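Local coordinates for uncharacterized protein (Acinetobacter baumannii, PDB 5D66) that is of unknown function but folds as an ankyrin repeat domain, and so probably mediates binding to other proteins, at residues Ala43-Asn48 with Ala64-Gln69; Met54-Gly59 with Leu89-Asp94; Ala76-Tyr81 with Leu106-Glu111; Glu116-Leu121 with Gln153-Leu158; Ala142-Asn147 with Leu177-Thr182. One frame throughout, in Å; residues are numbered along the deposited sequence. Where two conformers were deposited one is given.

Contacts 2 to 5 each join a helix to the second helix after it in the chain, the stacking that builds an ankyrin solenoid, and no helix serves two of them. Contact 3, near the centre of the chain, is buried and made of small groups; contact 5, far toward the C-terminal end, is also buried but uses isoleucines and a histidine ring. Contacts 2 and 4 are partly buried and mix aliphatic packing with polar groups at the margin. Contact 1 lies on the surface, joins a helix end to a loop, and relies on charge and water. Contacts 3 and 4 touch through Ala109 and Thr117, while contacts 1 and 5 lie about 31 Å apart (centres).

Contact 1: Ala43-Asn48 with Ala64-Gln69; sequences ATRANN and AKDNIQ
Arg45 and Asp66 alone bridge the gap between the end of helix 39-45 and the loop 64-69. The two side chains approach from opposite directions, and Arg45 NH2 lies 2.8 Å from Asp66 OD2 in a nearly straight salt-bridge hydrogen bond of 167°. The oxygen sits at the guanidinium edge and offers its anti lone pair, the one turned away from OD1. Arg45 reaches it on a chain extended from CG to NE (chi2 179°), with the two flat groups nearly coplanar. A water bridges the same two side chains: it accepts from Arg45 NE at 3.1 Å and donates to Asp66 OD2 at 2.7 Å. OD2 is thus gripped both directly and through the water, while NH2 has a second partner in Ser37 OG.

The other carboxylate oxygen works inside the loop. Asp66 OD1 accepts from Ile68 N at 3.0 Å, met from above the carboxylate plane, and also takes the backbone N of Asp70. These bonds help hold the carboxylate in place for the arginine.

Beyond this compact knot the contact is loose. Asn67, Ile68 and Gln69 are exposed and do not touch helix 39-45, and the facing backbones stay well apart, with Arg45 CA 11.2 Å from Asp66 CA. Within the same loop Lys65 NZ bonds Gln69 OE1 at 2.9 Å and also reaches Thr98 O. The Asx turn at Asp66, set within a type I turn from Asp66 to Gln69, is in keeping with the finger-like loops that link successive helix pairs in ankyrin repeats.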
# COMPACT_ATOMS: atom_id res chain seq x y z
N ALA A 43 13.41 5.49 -6.38
CA ALA A 43 13.57 6.07 -5.04
C ALA A 43 12.67 5.38 -4.04
O ALA A 43 13.06 5.12 -2.90
CB ALA A 43 13.27 7.55 -5.06
N THR A 44 11.44 5.07 -4.45
CA THR A 44 10.47 4.48 -3.54
C THR A 44 10.86 3.08 -3.14
O THR A 44 10.76 2.69 -1.96
CB THR A 44 9.07 4.54 -4.13
OG1 THR A 44 8.70 5.92 -4.34
CG2 THR A 44 8.03 3.95 -3.18
N ARG A 45 11.33 2.27 -4.08
CA ARG A 45 11.77 0.92 -3.76
C ARG A 45 12.88 0.93 -2.69
O ARG A 45 12.93 0.00 -1.85
CB ARG A 45 12.30 0.18 -4.98
CG ARG A 45 11.26 -0.11 -6.05
CD ARG A 45 11.90 -0.82 -7.19
NE ARG A 45 11.07 -0.91 -8.39
CZ ARG A 45 11.45 -0.52 -9.61
NH1 ARG A 45 12.64 -0.03 -9.85
NH2 ARG A 45 10.62 -0.73 -10.61
N ALA A 46 13.71 1.95 -2.69
CA ALA A 46 14.80 2.09 -1.77
C ALA A 46 14.42 2.78 -0.44
O ALA A 46 15.26 2.89 0.45
CB ALA A 46 15.95 2.84 -2.44
N ASN A 47 13.18 3.25 -0.35
CA ASN A 47 12.74 4.12 0.75
C ASN A 47 13.64 5.35 0.89
O ASN A 47 13.98 5.80 1.99
CB ASN A 47 12.58 3.41 2.07
CG ASN A 47 11.63 4.15 2.99
OD1 ASN A 47 10.87 4.98 2.54
ND2 ASN A 47 11.68 3.85 4.29
N ASN A 48 13.98 5.96 -0.25
CA ASN A 48 14.78 7.20 -0.26
C ASN A 48 13.82 8.37 -0.17
O ASN A 48 13.38 8.92 -1.16
CB ASN A 48 15.64 7.25 -1.53
CG ASN A 48 16.80 6.31 -1.46
OD1 ASN A 48 17.19 5.82 -0.39
ND2 ASN A 48 17.39 6.03 -2.61
N ALA A 64 2.32 6.19 -11.72
CA ALA A 64 2.97 5.53 -12.84
C ALA A 64 3.35 4.12 -12.40
O ALA A 64 3.80 3.94 -11.28
CB ALA A 64 4.22 6.31 -13.27
N LYS A 65 3.19 3.16 -13.29
CA LYS A 65 3.46 1.76 -13.01
C LYS A 65 4.75 1.24 -13.65
O LYS A 65 5.13 1.69 -14.70
CB LYS A 65 2.27 0.85 -13.36
CG LYS A 65 1.14 0.90 -12.30
CD LYS A 65 0.01 -0.01 -12.62
CE LYS A 65 -0.96 -0.20 -11.42
NZ LYS A 65 -2.11 -1.01 -11.88
N ASP A 66 5.30 0.26 -13.00
CA ASP A 66 6.42 -0.54 -13.49
C ASP A 66 5.94 -1.85 -14.07
O ASP A 66 4.73 -2.15 -14.07
CB ASP A 66 7.49 -0.67 -12.41
CG ASP A 66 7.20 -1.71 -11.34
OD1 ASP A 66 6.09 -2.28 -11.34
OD2 ASP A 66 8.14 -1.95 -10.54
N ASN A 67 6.86 -2.69 -14.45
CA ASN A 67 6.54 -3.93 -15.19
C ASN A 67 6.04 -5.04 -14.28
O ASN A 67 5.73 -6.11 -14.83
CB ASN A 67 7.73 -4.35 -16.04
CG ASN A 67 8.94 -4.73 -15.25
OD1 ASN A 67 8.83 -5.11 -14.09
ND2 ASN A 67 10.09 -4.78 -15.90
N ILE A 68 5.83 -4.81 -13.00
CA ILE A 68 5.03 -5.70 -12.11
C ILE A 68 3.82 -4.98 -11.53
O ILE A 68 3.26 -5.49 -10.57
CB ILE A 68 5.88 -6.40 -11.05
CG1 ILE A 68 6.49 -5.44 -10.03
CG2 ILE A 68 6.95 -7.27 -11.74
CD1 ILE A 68 7.15 -6.09 -8.86
N GLN A 69 3.39 -3.90 -12.14
CA GLN A 69 2.20 -3.12 -11.72
C GLN A 69 2.34 -2.45 -10.35
O GLN A 69 1.34 -2.08 -9.77
CB GLN A 69 0.90 -3.95 -11.80
CG GLN A 69 0.59 -4.46 -13.22
CD GLN A 69 -0.96 -4.58 -13.37
OE1 GLN A 69 -1.73 -3.63 -13.14
NE2 GLN A 69 -1.41 -5.70 -13.88
O HOH W 1 8.48 -2.58 -7.97

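Contact 2: Met54-Gly59 with Leu89-Asp94; sequences MLIEAG and LMHGAD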
# COMPACT_ATOMS: atom_id res chain seq x y z
N MSE A 54 11.58 15.25 -3.34
CA MSE A 54 11.98 16.18 -4.38
C MSE A 54 11.29 15.85 -5.70
O MSE A 54 10.82 16.73 -6.41
CB MSE A 54 13.49 16.18 -4.51
CG MSE A 54 14.00 17.18 -5.51
SE MSE A 54 15.92 17.31 -5.55
CE MSE A 54 16.03 18.58 -4.13
N LEU A 55 11.23 14.57 -6.02
CA LEU A 55 10.61 14.14 -7.30
C LEU A 55 9.10 14.39 -7.33
O LEU A 55 8.56 14.86 -8.31
CB LEU A 55 10.95 12.67 -7.58
CG LEU A 55 12.44 12.41 -7.88
CD1 LEU A 55 12.72 10.91 -7.75
CD2 LEU A 55 12.88 12.95 -9.23
N ILE A 56 8.46 14.07 -6.20
CA ILE A 56 7.03 14.34 -6.05
C ILE A 56 6.73 15.84 -6.10
O ILE A 56 5.78 16.21 -6.81
CB ILE A 56 6.46 13.68 -4.77
CG1 ILE A 56 6.49 12.18 -4.91
CG2 ILE A 56 5.06 14.13 -4.48
CD1 ILE A 56 6.26 11.40 -3.63
N GLU A 57 7.50 16.65 -5.43
CA GLU A 57 7.25 18.09 -5.48
C GLU A 57 7.41 18.65 -6.91
O GLU A 57 6.74 19.61 -7.29
CB GLU A 57 8.13 18.81 -4.47
CG GLU A 57 7.70 18.62 -3.03
CD GLU A 57 6.30 19.12 -2.67
OE1 GLU A 57 5.85 20.23 -3.13
OE2 GLU A 57 5.65 18.38 -1.89
N ALA A 58 8.29 18.02 -7.69
CA ALA A 58 8.54 18.44 -9.05
C ALA A 58 7.54 17.82 -10.06
O ALA A 58 7.65 18.04 -11.22
CB ALA A 58 9.96 18.14 -9.41
N GLY A 59 6.59 17.02 -9.58
CA GLY A 59 5.50 16.53 -10.38
C GLY A 59 5.53 15.10 -10.86
O GLY A 59 4.72 14.70 -11.71
N LEU A 89 -0.20 10.49 -0.93
CA LEU A 89 -1.57 10.80 -0.61
C LEU A 89 -1.94 12.28 -0.76
O LEU A 89 -3.06 12.62 -1.00
CB LEU A 89 -1.95 10.26 0.78
CG LEU A 89 -1.93 8.75 0.94
CD1 LEU A 89 -2.08 8.37 2.41
CD2 LEU A 89 -3.04 8.14 0.18
N MSE A 90 -0.93 13.13 -0.64
CA MSE A 90 -1.06 14.59 -0.80
C MSE A 90 -0.86 15.01 -2.27
O MSE A 90 -1.10 16.19 -2.58
CB MSE A 90 -0.04 15.30 0.09
CG MSE A 90 -0.40 15.28 1.55
SE MSE A 90 -2.11 16.10 1.96
CE MSE A 90 -2.01 17.69 1.01
N HIS A 91 -0.42 14.08 -3.14
CA HIS A 91 -0.02 14.41 -4.50
C HIS A 91 -0.57 13.43 -5.48
O HIS A 91 0.10 12.99 -6.41
CB HIS A 91 1.49 14.48 -4.62
CG HIS A 91 2.07 15.63 -3.87
ND1 HIS A 91 2.07 16.94 -4.34
CD2 HIS A 91 2.53 15.70 -2.60
CE1 HIS A 91 2.58 17.72 -3.40
NE2 HIS A 91 2.86 17.00 -2.35
N GLY A 92 -1.84 13.09 -5.33
CA GLY A 92 -2.59 12.48 -6.40
C GLY A 92 -2.69 10.96 -6.38
O GLY A 92 -3.18 10.39 -7.38
N ALA A 93 -2.38 10.30 -5.28
CA ALA A 93 -2.53 8.86 -5.25
C ALA A 93 -3.94 8.45 -5.70
O ALA A 93 -4.94 8.97 -5.22
CB ALA A 93 -2.32 8.38 -3.82
N ASP A 94 -3.99 7.48 -6.62
CA ASP A 94 -5.27 6.95 -7.08
C ASP A 94 -5.69 5.83 -6.16
O ASP A 94 -5.11 4.75 -6.21
CB ASP A 94 -5.10 6.44 -8.51
CG ASP A 94 -6.35 5.82 -9.06
OD1 ASP A 94 -7.36 5.76 -8.33
OD2 ASP A 94 -6.34 5.41 -10.25
O HOH W 2 3.63 18.83 -0.14
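Apolar packing comes first: the CG2 methyl of Ile56 presses against the base of the His91 side chain, 3.4 Å from His91 CG, and lies almost as near to CD2 and CB. This methyl stands anti to its own backbone nitrogen (chi1 of Ile56 is -68°, measured to CG1), which directs it at the histidine. The two side chains cross obliquely, and the methyl meets the ring at a slant.

The polar part lies at the far end of the same ring. Glu57 starts out from a CB that points away from the partner segment, but a bend at chi2 (-61°) folds its carboxylate back, placing OE2 3.1 Å from His91 NE2. The carboxylate and the imidazole stand perpendicular to each other. A water at the ring edge joins the pair, donating to Glu57 OE2 at 2.7 Å and lying 3.0 Å from His91 NE2. The ring thus lies between a methyl near CG and a carboxylate and water near NE2.

The contact joins the C-terminal ends of helices 49-57 and 82-90. Beyond His91, Asn63 bonds the backbone of Gly92 and Asp94, and Leu89 packs on Tyr73 of the intervening helix 72-79 and on helix 115-124.

Contact 3: Ala76-Tyr81 with Leu106-Glu111; sequences AGAQGY and LIPAAE
Ala78 and Pro108 both have helical backbone torsions (phi -63° and -66°), and in that conformation the CB of the alanine and the pyrrolidine ring of the proline are brought together. Neither has a chain to swing, so the backbones themselves set the fit, and Ala78 CA comes within 4.8 Å of Pro108 CA. Ala78 CB rests against the CB-CG side of the ring, 3.6 Å from Pro108 CG and as near to Pro108 CB. The proline's own carbons lean over the helix 72-79 backbone as well, with CG 3.8 Å from Ala78 CA.

One residue earlier, Gly77 presents its carbonyl instead of a side chain: Gly77 O lies 3.6 Å from the methyl of Ala109. This oxygen also receives the backbone N of Gly80, where the helix closes in a Schellman motif at positive phi. The Ala109 methyl is hemmed in further by Thr117 and Val118, so it lies where helices 72-79, 106-111 and 115-124 meet. Ala78 also touches Arg112, whose NH1 bonds Gln79 OE1.

All four touching residues are buried and small, and no charged or polar side chain takes part in their meeting. The chemistry is that of close van der Waals fit: shape rather than bonding joins neighbouring helices of the ankyrin stack here, at a separation that glycine, alanine and proline allow.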
# COMPACT_ATOMS: atom_id res chain seq x y z
N ALA A 76 4.68 1.93 -1.61
CA ALA A 76 4.91 2.53 -0.29
C ALA A 76 3.87 2.00 0.69
O ALA A 76 4.20 1.72 1.86
CB ALA A 76 4.88 4.04 -0.33
N GLY A 77 2.62 1.87 0.27
CA GLY A 77 1.60 1.30 1.16
C GLY A 77 1.90 -0.15 1.52
O GLY A 77 1.86 -0.55 2.70
N ALA A 78 2.25 -0.98 0.56
CA ALA A 78 2.53 -2.39 0.81
C ALA A 78 3.72 -2.59 1.73
O ALA A 78 3.72 -3.52 2.55
CB ALA A 78 2.75 -3.15 -0.48
N GLN A 79 4.71 -1.71 1.64
CA GLN A 79 5.93 -1.84 2.41
C GLN A 79 5.92 -1.09 3.73
O GLN A 79 6.87 -1.18 4.49
CB GLN A 79 7.15 -1.41 1.59
CG GLN A 79 7.34 -2.18 0.30
CD GLN A 79 7.50 -3.67 0.47
OE1 GLN A 79 6.99 -4.46 -0.34
NE2 GLN A 79 8.19 -4.08 1.53
N GLY A 80 4.86 -0.33 4.00
CA GLY A 80 4.86 0.48 5.22
C GLY A 80 5.85 1.63 5.19
O GLY A 80 6.36 2.05 6.22
N TYR A 81 6.15 2.12 3.99
CA TYR A 81 7.05 3.28 3.84
C TYR A 81 6.14 4.52 4.01
O TYR A 81 5.71 5.16 3.07
CB TYR A 81 7.73 3.26 2.49
CG TYR A 81 8.75 2.15 2.28
CD1 TYR A 81 9.22 1.34 3.32
CD2 TYR A 81 9.25 1.91 1.02
CE1 TYR A 81 10.14 0.33 3.08
CE2 TYR A 81 10.21 0.92 0.79
CZ TYR A 81 10.63 0.15 1.84
OH TYR A 81 11.58 -0.83 1.60
N LEU A 106 -4.15 -0.84 0.69
CA LEU A 106 -4.56 -1.25 2.01
C LEU A 106 -4.42 -2.72 2.27
O LEU A 106 -4.13 -3.13 3.40
CB LEU A 106 -6.01 -0.80 2.26
CG LEU A 106 -6.67 -1.17 3.52
CD1 LEU A 106 -5.87 -0.59 4.75
CD2 LEU A 106 -8.08 -0.68 3.58
N ILE A 107 -4.69 -3.55 1.28
CA ILE A 107 -4.71 -5.01 1.48
C ILE A 107 -3.32 -5.52 1.91
O ILE A 107 -3.22 -6.20 2.95
CB ILE A 107 -5.33 -5.76 0.31
CG1 ILE A 107 -6.80 -5.33 0.15
CG2 ILE A 107 -5.23 -7.26 0.60
CD1 ILE A 107 -7.50 -5.97 -0.99
N PRO A 108 -2.22 -5.20 1.19
CA PRO A 108 -0.90 -5.65 1.67
C PRO A 108 -0.50 -5.01 2.97
O PRO A 108 0.20 -5.64 3.79
CB PRO A 108 0.03 -5.33 0.51
CG PRO A 108 -0.67 -4.24 -0.25
CD PRO A 108 -2.12 -4.65 -0.17
N ALA A 109 -0.90 -3.77 3.24
CA ALA A 109 -0.59 -3.14 4.52
C ALA A 109 -1.21 -3.95 5.65
O ALA A 109 -0.57 -4.21 6.69
CB ALA A 109 -1.07 -1.73 4.52
N ALA A 110 -2.46 -4.39 5.46
CA ALA A 110 -3.11 -5.22 6.47
C ALA A 110 -2.43 -6.58 6.58
O ALA A 110 -2.19 -7.08 7.65
CB ALA A 110 -4.59 -5.33 6.12
N GLU A 111 -2.17 -7.22 5.43
CA GLU A 111 -1.48 -8.49 5.36
C GLU A 111 -0.20 -8.50 6.19
O GLU A 111 0.10 -9.46 6.90
CB GLU A 111 -1.13 -8.76 3.89
CG GLU A 111 -0.35 -10.01 3.62
CD GLU A 111 0.12 -10.09 2.15
OE1 GLU A 111 0.06 -9.10 1.40
OE2 GLU A 111 0.71 -11.14 1.81

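Contact 4: Glu116-Leu121 with Gln153-Leu158; sequences ETVRTL and QQIVAL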
# COMPACT_ATOMS: atom_id res chain seq x y z
N GLU A 116 0.01 1.49 11.40
CA GLU A 116 -0.14 2.93 11.13
C GLU A 116 -0.41 3.16 9.65
O GLU A 116 -1.14 4.09 9.30
CB GLU A 116 1.06 3.74 11.60
CG GLU A 116 1.26 3.70 13.09
CD GLU A 116 0.02 4.03 13.84
OE1 GLU A 116 -0.66 5.01 13.52
OE2 GLU A 116 -0.35 3.28 14.75
N THR A 117 0.11 2.31 8.78
CA THR A 117 -0.18 2.40 7.34
C THR A 117 -1.67 2.08 7.08
O THR A 117 -2.34 2.79 6.34
CB THR A 117 0.71 1.49 6.56
OG1 THR A 117 2.08 1.86 6.75
CG2 THR A 117 0.42 1.54 5.09
N VAL A 118 -2.19 1.04 7.73
CA VAL A 118 -3.60 0.73 7.67
C VAL A 118 -4.46 1.93 8.14
O VAL A 118 -5.39 2.34 7.47
CB VAL A 118 -3.93 -0.56 8.46
CG1 VAL A 118 -5.45 -0.70 8.68
CG2 VAL A 118 -3.35 -1.75 7.76
N ARG A 119 -4.08 2.47 9.29
CA ARG A 119 -4.82 3.62 9.83
C ARG A 119 -4.86 4.77 8.79
O ARG A 119 -5.90 5.37 8.56
CB ARG A 119 -4.20 4.07 11.17
CG ARG A 119 -5.04 5.02 11.93
CD ARG A 119 -4.30 5.64 13.16
NE ARG A 119 -3.45 4.74 13.97
CZ ARG A 119 -3.90 3.81 14.83
NH1 ARG A 119 -5.18 3.71 15.12
NH2 ARG A 119 -3.04 3.03 15.46
N THR A 120 -3.72 5.07 8.24
CA THR A 120 -3.54 6.14 7.27
C THR A 120 -4.37 5.92 6.03
O THR A 120 -5.01 6.87 5.53
CB THR A 120 -2.06 6.29 6.95
OG1 THR A 120 -1.33 6.70 8.15
CG2 THR A 120 -1.77 7.32 5.87
N LEU A 121 -4.34 4.72 5.49
CA LEU A 121 -5.09 4.40 4.29
C LEU A 121 -6.59 4.40 4.50
O LEU A 121 -7.33 4.82 3.63
CB LEU A 121 -4.57 3.11 3.68
CG LEU A 121 -3.14 3.21 3.09
CD1 LEU A 121 -2.65 1.80 2.77
CD2 LEU A 121 -3.06 4.03 1.87
N GLN A 153 -4.87 -7.96 15.59
CA GLN A 153 -6.08 -7.55 16.31
C GLN A 153 -6.37 -6.06 16.11
O GLN A 153 -7.53 -5.68 15.88
CB GLN A 153 -5.95 -7.83 17.80
CG GLN A 153 -5.94 -9.30 18.15
CD GLN A 153 -5.62 -9.54 19.61
OE1 GLN A 153 -5.92 -8.73 20.46
NE2 GLN A 153 -4.96 -10.63 19.88
N GLN A 154 -5.33 -5.24 16.17
CA GLN A 154 -5.49 -3.78 16.05
C GLN A 154 -6.00 -3.46 14.63
O GLN A 154 -6.92 -2.64 14.48
CB GLN A 154 -4.17 -3.07 16.34
CG GLN A 154 -3.81 -3.21 17.79
CD GLN A 154 -2.35 -2.93 18.10
OE1 GLN A 154 -1.60 -2.48 17.23
NE2 GLN A 154 -1.96 -3.14 19.34
N ILE A 155 -5.47 -4.13 13.62
CA ILE A 155 -5.89 -3.90 12.22
C ILE A 155 -7.31 -4.37 12.01
O ILE A 155 -8.11 -3.68 11.34
CB ILE A 155 -4.89 -4.57 11.28
CG1 ILE A 155 -3.61 -3.72 11.22
CG2 ILE A 155 -5.47 -4.81 9.90
CD1 ILE A 155 -2.41 -4.41 10.73
N VAL A 156 -7.67 -5.57 12.50
CA VAL A 156 -9.08 -6.00 12.47
C VAL A 156 -10.00 -4.94 13.08
O VAL A 156 -11.04 -4.59 12.52
CB VAL A 156 -9.24 -7.37 13.06
CG1 VAL A 156 -10.72 -7.72 13.28
CG2 VAL A 156 -8.57 -8.43 12.18
N ALA A 157 -9.63 -4.48 14.29
CA ALA A 157 -10.45 -3.50 14.96
C ALA A 157 -10.62 -2.23 14.14
O ALA A 157 -11.70 -1.65 14.07
CB ALA A 157 -9.96 -3.24 16.34
N LEU A 158 -9.52 -1.77 13.55
CA LEU A 158 -9.56 -0.54 12.71
C LEU A 158 -10.46 -0.73 11.54
O LEU A 158 -11.29 0.14 11.21
CB LEU A 158 -8.16 -0.17 12.18
CG LEU A 158 -7.16 0.39 13.19
CD1 LEU A 158 -5.81 0.59 12.49
CD2 LEU A 158 -7.61 1.66 13.77
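Helices 116-121 and 153-158 run in the same direction, their axes 10.0 Å apart and inclined by only 8°. The closest backbone pairs are Val118 with Ile155 and Arg119 with Leu158, both at 6.9 Å between CA atoms.

Val118 divides its two methyls between two partners. CG1, anti to the backbone nitrogen (chi1 166°), lies 4.0 Å from Leu158 CD1, while Val118 CG2 meets Ile155 CG1 at the same 4.0 Å, the two side chains crossing at about a right angle. In the conformers described here, one of two for both Arg119 and Glu116, Leu158 CD1 stands over one guanidinium face, displaced toward the rim, and Leu158 CD2 reaches Arg119 NH1 at 3.5 Å. In these same conformers a bend at chi3 turns the guanidinium back along its own helix, where it holds Glu116 side-on: NE bonds Glu116 OE1 and NH2 bonds Glu116 OE2, each at 2.8 Å and close to straight. Both oxygens are met on the syn side, somewhat out of the carboxylate plane, while lying in the guanidinium plane.

Leu106 and Ala109 of helix 106-111 also pack on Val118, and Ala110 on Ile155. The contact thus grades from a buried aliphatic seam into an exposed rim. There the salt bridge probably offsets the charge of Arg119 within its own helix, and the flat guanidinium serves the neighbouring helix as a lid for a leucine.

Contact 5: Ala142-Asn147 with Leu177-Thr182; sequences AIILGN and LQHART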
# COMPACT_ATOMS: atom_id res chain seq x y z
N ALA A 142 -5.83 -9.97 6.88
CA ALA A 142 -5.34 -9.75 8.23
C ALA A 142 -5.57 -10.97 9.13
O ALA A 142 -4.75 -11.28 10.00
CB ALA A 142 -6.01 -8.55 8.83
N ILE A 143 -6.64 -11.74 8.86
CA ILE A 143 -6.96 -12.92 9.65
C ILE A 143 -6.15 -14.10 9.15
O ILE A 143 -5.48 -14.76 9.98
CB ILE A 143 -8.47 -13.21 9.56
CG1 ILE A 143 -9.29 -12.06 10.21
CG2 ILE A 143 -8.81 -14.53 10.27
CD1 ILE A 143 -10.71 -12.08 9.96
N ILE A 144 -6.24 -14.39 7.86
CA ILE A 144 -5.63 -15.60 7.30
C ILE A 144 -4.11 -15.56 7.30
O ILE A 144 -3.46 -16.57 7.55
CB ILE A 144 -6.13 -15.78 5.85
CG1 ILE A 144 -7.65 -16.05 5.84
CG2 ILE A 144 -5.37 -16.86 5.13
CD1 ILE A 144 -8.31 -15.96 4.47
N LEU A 145 -3.54 -14.39 7.02
CA LEU A 145 -2.10 -14.23 6.86
C LEU A 145 -1.40 -13.59 8.05
O LEU A 145 -0.18 -13.46 8.06
CB LEU A 145 -1.80 -13.53 5.53
CG LEU A 145 -2.30 -14.28 4.32
CD1 LEU A 145 -2.13 -13.42 3.08
CD2 LEU A 145 -1.62 -15.66 4.14
N GLY A 146 -2.16 -13.15 9.06
CA GLY A 146 -1.61 -12.67 10.29
C GLY A 146 -1.41 -13.83 11.26
O GLY A 146 -1.67 -14.99 10.92
N ASN A 147 -1.10 -13.51 12.49
CA ASN A 147 -0.92 -14.49 13.55
C ASN A 147 -1.92 -14.34 14.69
O ASN A 147 -1.76 -14.94 15.74
CB ASN A 147 0.52 -14.42 14.07
CG ASN A 147 0.84 -13.13 14.81
OD1 ASN A 147 -0.01 -12.26 14.91
ND2 ASN A 147 2.03 -13.02 15.35
N LEU A 177 -15.53 -14.71 10.18
CA LEU A 177 -15.81 -15.35 11.45
C LEU A 177 -15.34 -16.79 11.46
O LEU A 177 -14.70 -17.24 12.43
CB LEU A 177 -17.29 -15.26 11.73
CG LEU A 177 -17.75 -15.87 13.06
CD1 LEU A 177 -17.09 -15.21 14.22
CD2 LEU A 177 -19.26 -15.79 13.16
N GLN A 178 -15.65 -17.54 10.42
CA GLN A 178 -15.19 -18.92 10.36
C GLN A 178 -13.68 -19.03 10.32
O GLN A 178 -13.10 -19.87 10.99
CB GLN A 178 -15.86 -19.66 9.21
CG GLN A 178 -15.59 -21.17 9.26
CD GLN A 178 -16.04 -21.83 10.60
OE1 GLN A 178 -17.21 -21.77 10.98
NE2 GLN A 178 -15.06 -22.36 11.38
N HIS A 179 -13.04 -18.17 9.54
CA HIS A 179 -11.59 -18.13 9.52
C HIS A 179 -10.99 -17.90 10.89
O HIS A 179 -9.99 -18.54 11.27
CB HIS A 179 -11.06 -17.13 8.51
CG HIS A 179 -11.07 -17.62 7.10
ND1 HIS A 179 -10.34 -18.71 6.70
CD2 HIS A 179 -11.66 -17.15 6.00
CE1 HIS A 179 -10.44 -18.89 5.41
NE2 HIS A 179 -11.27 -17.98 4.97
N ALA A 180 -11.55 -16.97 11.64
CA ALA A 180 -11.07 -16.69 13.00
C ALA A 180 -11.30 -17.90 13.92
O ALA A 180 -10.42 -18.27 14.73
CB ALA A 180 -11.75 -15.47 13.52
N ARG A 181 -12.47 -18.50 13.82
CA ARG A 181 -12.82 -19.63 14.69
C ARG A 181 -11.91 -20.82 14.41
O ARG A 181 -11.46 -21.50 15.32
CB ARG A 181 -14.29 -19.97 14.49
CG ARG A 181 -15.24 -19.08 15.23
CD ARG A 181 -16.66 -19.29 14.91
NE ARG A 181 -17.51 -18.52 15.80
CZ ARG A 181 -18.82 -18.39 15.64
NH1 ARG A 181 -19.45 -18.94 14.59
NH2 ARG A 181 -19.53 -17.72 16.53
N THR A 182 -11.67 -21.13 13.13
CA THR A 182 -10.86 -22.26 12.74
C THR A 182 -9.44 -22.15 13.33
O THR A 182 -8.81 -23.16 13.60
CB THR A 182 -10.86 -22.39 11.20
OG1 THR A 182 -12.14 -22.90 10.78
CG2 THR A 182 -9.79 -23.31 10.74
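Ile144 lays its CD1 methyl over the face of the His179 imidazole, 3.7 Å from the ring centroid and 15° off the normal, a clear CH-pi contact. It belongs to the stacked helices of the ankyrin fold, here helix 138-144 against helix 176-183, whose start carries the Thr175-Pro176-Leu177 run familiar from ankyrin repeats. The methyl is offset toward the rim and leans to the nitrogen side, with CD1 3.6 Å from His179 NE2; CG1 follows behind it, 3.9 Å from ND1, so the extended end of the isoleucine lies along the ring (chi2 168°).

The ring is also fixed by its polar atoms. NE2 bonds Asp170 OD2, a hydrogen bond to the loop before helix 176-183 that helps fix the ring's rotation and may favour a positively charged or polarised imidazole. ND1 is hydrogen-bonded as well, to a residue adjoining one of the segments. The face covered by Ile144 is thus presented in a settled orientation.

The preceding residue, Ile143, faces the same helix with its CG2 branch. Pro176 touches its side chain, and its partner Ala180 is packed in turn by Ile188 of helix 186-194, which places the contact between successive layers. Val156 of helix 150-162 meets the other branch of Ile143, CG1. The CG2 methyl, which stands anti to the backbone nitrogen, sits 3.9 Å from both His179 CB and Ala180 N and 4.5 Å from Ala180 CB.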